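Local coordinates for prophage pi2 protein 01, integrase (Lactococcus lactis, PDB 3LYS) that probably binds DNA during phage integration and recombination, the piece here being the helical N-terminal domain of the longer enzyme, at residues Y11-D14 with W15-Y19. The protein carries 1 engineered substitution. Sequence-based numbering, arbitrary orientation.
Sequences YFKD and WMELY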
ATOM      1  N   TYR A  11      -1.704  -6.911   7.037  1.00 28.14           N
ATOM      2  CA  TYR A  11      -0.415  -6.404   7.438  1.00 26.02           C
ATOM      3  C   TYR A  11      -0.407  -4.886   7.503  1.00 28.88           C
ATOM      4  O   TYR A  11       0.067  -4.313   8.474  1.00 30.08           O
ATOM      5  CB  TYR A  11       0.666  -6.880   6.474  1.00 22.84           C
ATOM      6  CG  TYR A  11       1.953  -6.104   6.587  1.00 28.16           C
ATOM      7  CD1 TYR A  11       2.207  -5.025   5.740  1.00 28.26           C
ATOM      8  CD2 TYR A  11       2.883  -6.393   7.586  1.00 26.05           C
ATOM      9  CE1 TYR A  11       3.346  -4.245   5.882  1.00 27.78           C
ATOM     10  CE2 TYR A  11       4.027  -5.620   7.745  1.00 26.41           C
ATOM     11  CZ  TYR A  11       4.251  -4.548   6.890  1.00 32.41           C
ATOM     12  OH  TYR A  11       5.370  -3.774   7.058  1.00 37.97           O
ATOM     13  N   PHE A  12      -0.925  -4.220   6.479  1.00 29.66           N
ATOM     14  CA  PHE A  12      -0.928  -2.762   6.488  1.00 26.81           C
ATOM     15  C   PHE A  12      -1.496  -2.224   7.793  1.00 24.89           C
ATOM     16  O   PHE A  12      -0.910  -1.342   8.410  1.00 23.40           O
ATOM     17  CB  PHE A  12      -1.717  -2.216   5.289  1.00 26.19           C
ATOM     18  CG  PHE A  12      -1.585  -0.725   5.101  1.00 27.67           C
ATOM     19  CD1 PHE A  12      -2.506   0.146   5.660  1.00 24.27           C
ATOM     20  CD2 PHE A  12      -0.531  -0.194   4.364  1.00 26.03           C
ATOM     21  CE1 PHE A  12      -2.383   1.525   5.484  1.00 28.26           C
ATOM     22  CE2 PHE A  12      -0.399   1.185   4.185  1.00 26.35           C
ATOM     23  CZ  PHE A  12      -1.327   2.042   4.746  1.00 25.83           C
ATOM     24  N   LYS A  13      -2.636  -2.759   8.217  1.00 30.97           N
ATOM     25  CA  LYS A  13      -3.261  -2.315   9.462  1.00 34.32           C
ATOM     26  C   LYS A  13      -2.278  -2.558  10.599  1.00 36.29           C
ATOM     27  O   LYS A  13      -1.982  -1.652  11.369  1.00 38.64           O
ATOM     28  CB  LYS A  13      -4.556  -3.090   9.710  1.00 35.48           C
ATOM     29  CG  LYS A  13      -5.305  -2.696  10.973  1.00 41.07           C
ATOM     30  CD  LYS A  13      -6.663  -3.410  11.059  1.00 39.97           C
ATOM     31  CE  LYS A  13      -7.489  -2.923  12.250  1.00 42.98           C
ATOM     32  NZ  LYS A  13      -6.866  -3.230  13.573  1.00 42.75           N
ATOM     33  N   ASP A  14      -1.777  -3.788  10.685  1.00 34.85           N
ATOM     34  CA  ASP A  14      -0.806  -4.196  11.705  1.00 36.75           C
ATOM     35  C   ASP A  14       0.305  -3.139  11.780  1.00 35.31           C
ATOM     36  O   ASP A  14       0.599  -2.602  12.846  1.00 33.33           O
ATOM     37  CB  ASP A  14      -0.237  -5.573  11.307  1.00 41.21           C
ATOM     38  CG  ASP A  14       0.547  -6.255  12.422  1.00 44.37           C
ATOM     39  OD1 ASP A  14       1.435  -5.602  13.006  1.00 48.97           O
ATOM     40  OD2 ASP A  14       0.284  -7.455  12.694  1.00 43.68           O
ATOM     41  N   TRP A  15       0.894  -2.846  10.621  1.00 35.38           N
ATOM     42  CA  TRP A  15       1.972  -1.870  10.471  1.00 35.46           C
ATOM     43  C   TRP A  15       1.590  -0.465  10.941  1.00 39.30           C
ATOM     44  O   TRP A  15       2.206   0.083  11.863  1.00 39.51           O
ATOM     45  CB  TRP A  15       2.409  -1.798   9.001  1.00 35.06           C
ATOM     46  CG  TRP A  15       3.487  -0.789   8.728  1.00 33.05           C
ATOM     47  CD1 TRP A  15       4.797  -0.907   9.033  1.00 32.98           C
ATOM     48  CD2 TRP A  15       3.317   0.530   8.164  1.00 32.14           C
ATOM     49  NE1 TRP A  15       5.464   0.253   8.709  1.00 36.06           N
ATOM     50  CE2 TRP A  15       4.579   1.150   8.174  1.00 31.26           C
ATOM     51  CE3 TRP A  15       2.219   1.241   7.661  1.00 28.15           C
ATOM     52  CZ2 TRP A  15       4.783   2.450   7.698  1.00 28.14           C
ATOM     53  CZ3 TRP A  15       2.420   2.536   7.188  1.00 27.56           C
ATOM     54  CH2 TRP A  15       3.696   3.125   7.212  1.00 28.14           C
HETATM   55  N   MSE A  16       0.572   0.119  10.313  1.00 41.83           N
HETATM   56  CA  MSE A  16       0.141   1.477  10.649  1.00 43.75           C
HETATM   57  C   MSE A  16      -0.119   1.692  12.124  1.00 41.19           C
HETATM   58  O   MSE A  16       0.251   2.727  12.673  1.00 42.61           O
HETATM   59  CB  MSE A  16      -1.107   1.853   9.836  1.00 47.78           C
HETATM   60  CG  MSE A  16      -2.370   1.029  10.127  1.00 55.03           C
HETATM   61 SE   MSE A  16      -3.924   1.487   8.980  1.00 55.08          SE
HETATM   62  CE  MSE A  16      -4.308   3.235   9.657  1.00 65.23           C
ATOM     63  N   GLU A  17      -0.753   0.716  12.765  1.00 40.94           N
ATOM     64  CA  GLU A  17      -1.057   0.824  14.186  1.00 40.50           C
ATOM     65  C   GLU A  17       0.203   0.724  15.034  1.00 39.86           C
ATOM     66  O   GLU A  17       0.183   1.069  16.206  1.00 41.85           O
ATOM     67  CB  GLU A  17      -2.058  -0.252  14.613  1.00 39.90           C
ATOM     68  CG  GLU A  17      -3.395  -0.152  13.900  1.00 44.12           C
ATOM     69  CD  GLU A  17      -4.415  -1.130  14.438  1.00 45.52           C
ATOM     70  OE1 GLU A  17      -4.006  -2.220  14.896  1.00 44.44           O
ATOM     71  OE2 GLU A  17      -5.623  -0.811  14.388  1.00 44.77           O
ATOM     72  N   LEU A  18       1.301   0.262  14.446  1.00 37.71           N
ATOM     73  CA  LEU A  18       2.546   0.152  15.184  1.00 33.13           C
ATOM     74  C   LEU A  18       3.415   1.383  15.073  1.00 34.83           C
ATOM     75  O   LEU A  18       3.787   1.984  16.078  1.00 35.07           O
ATOM     76  CB  LEU A  18       3.366  -1.029  14.701  1.00 31.80           C
ATOM     77  CG  LEU A  18       3.054  -2.361  15.344  1.00 32.15           C
ATOM     78  CD1 LEU A  18       3.948  -3.419  14.744  1.00 33.11           C
ATOM     79  CD2 LEU A  18       3.272  -2.271  16.834  1.00 31.92           C
ATOM     80  N   TYR A  19       3.733   1.761  13.844  1.00 35.63           N
ATOM     81  CA  TYR A  19       4.617   2.892  13.616  1.00 38.89           C
ATOM     82  C   TYR A  19       3.953   4.215  13.293  1.00 39.87           C
ATOM     83  O   TYR A  19       4.628   5.240  13.234  1.00 41.16           O
ATOM     84  CB  TYR A  19       5.600   2.545  12.496  1.00 37.85           C
ATOM     85  CG  TYR A  19       6.308   1.217  12.675  1.00 41.91           C
ATOM     86  CD1 TYR A  19       5.611   0.013  12.586  1.00 46.46           C
ATOM     87  CD2 TYR A  19       7.677   1.161  12.931  1.00 41.15           C
ATOM     88  CE1 TYR A  19       6.259  -1.224  12.754  1.00 48.95           C
ATOM     89  CE2 TYR A  19       8.342  -0.070  13.099  1.00 44.66           C
ATOM     90  CZ  TYR A  19       7.627  -1.261  13.010  1.00 46.78           C
ATOM     91  OH  TYR A  19       8.254  -2.483  13.185  1.00 39.37           O
TER
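W15 N donates to Y11 O across 2.7 Å in a nearly straight backbone bond of helix 8-19, and M16 N to F12 O and E17 N to K13 O continue the i to i+4 pattern. On the exposed side of the helix K13 NZ donates to E17 OE2 at 2.8 Å, a salt bridge between side chains four residues apart. The ammonium comes in from above the carboxylate plane, 40° out of it, with OE1 farther from NZ. The lysine runs extended to CE and bends only at its last torsion (chi4 -64°), which swings NZ over to the glutamate. The other side of the helix is apolar and buried, where Y11, F12 and W15 form an aromatic cluster. W15 CB sits over one face of the Y11 ring, 3.9 Å from Y11 CZ, while the five-membered ring of W15 lies well off the tyrosine ring, with little overlap between them. Y11 OH passes W15 CD1 at 3.5 Å and hydrogen-bonds to S82 O. This helix belongs to the core-binding, SAM-like domain of phage integrases, and its aromatic side faces helices 26-42 and 69-88: F12 touches T35, L39 and S82, and W15 also meets S82. F12 CE2 approaches W15 CZ3 at 4.3 Å, the planes oblique at 47°. The selenium of M16, a selenomethionine, meets the F12 ring obliquely in a Met-aromatic contact, SE lying 3.8 Å from F12 CE1, and the M16 side chain also touches Y29 and Y32 of helix 26-42.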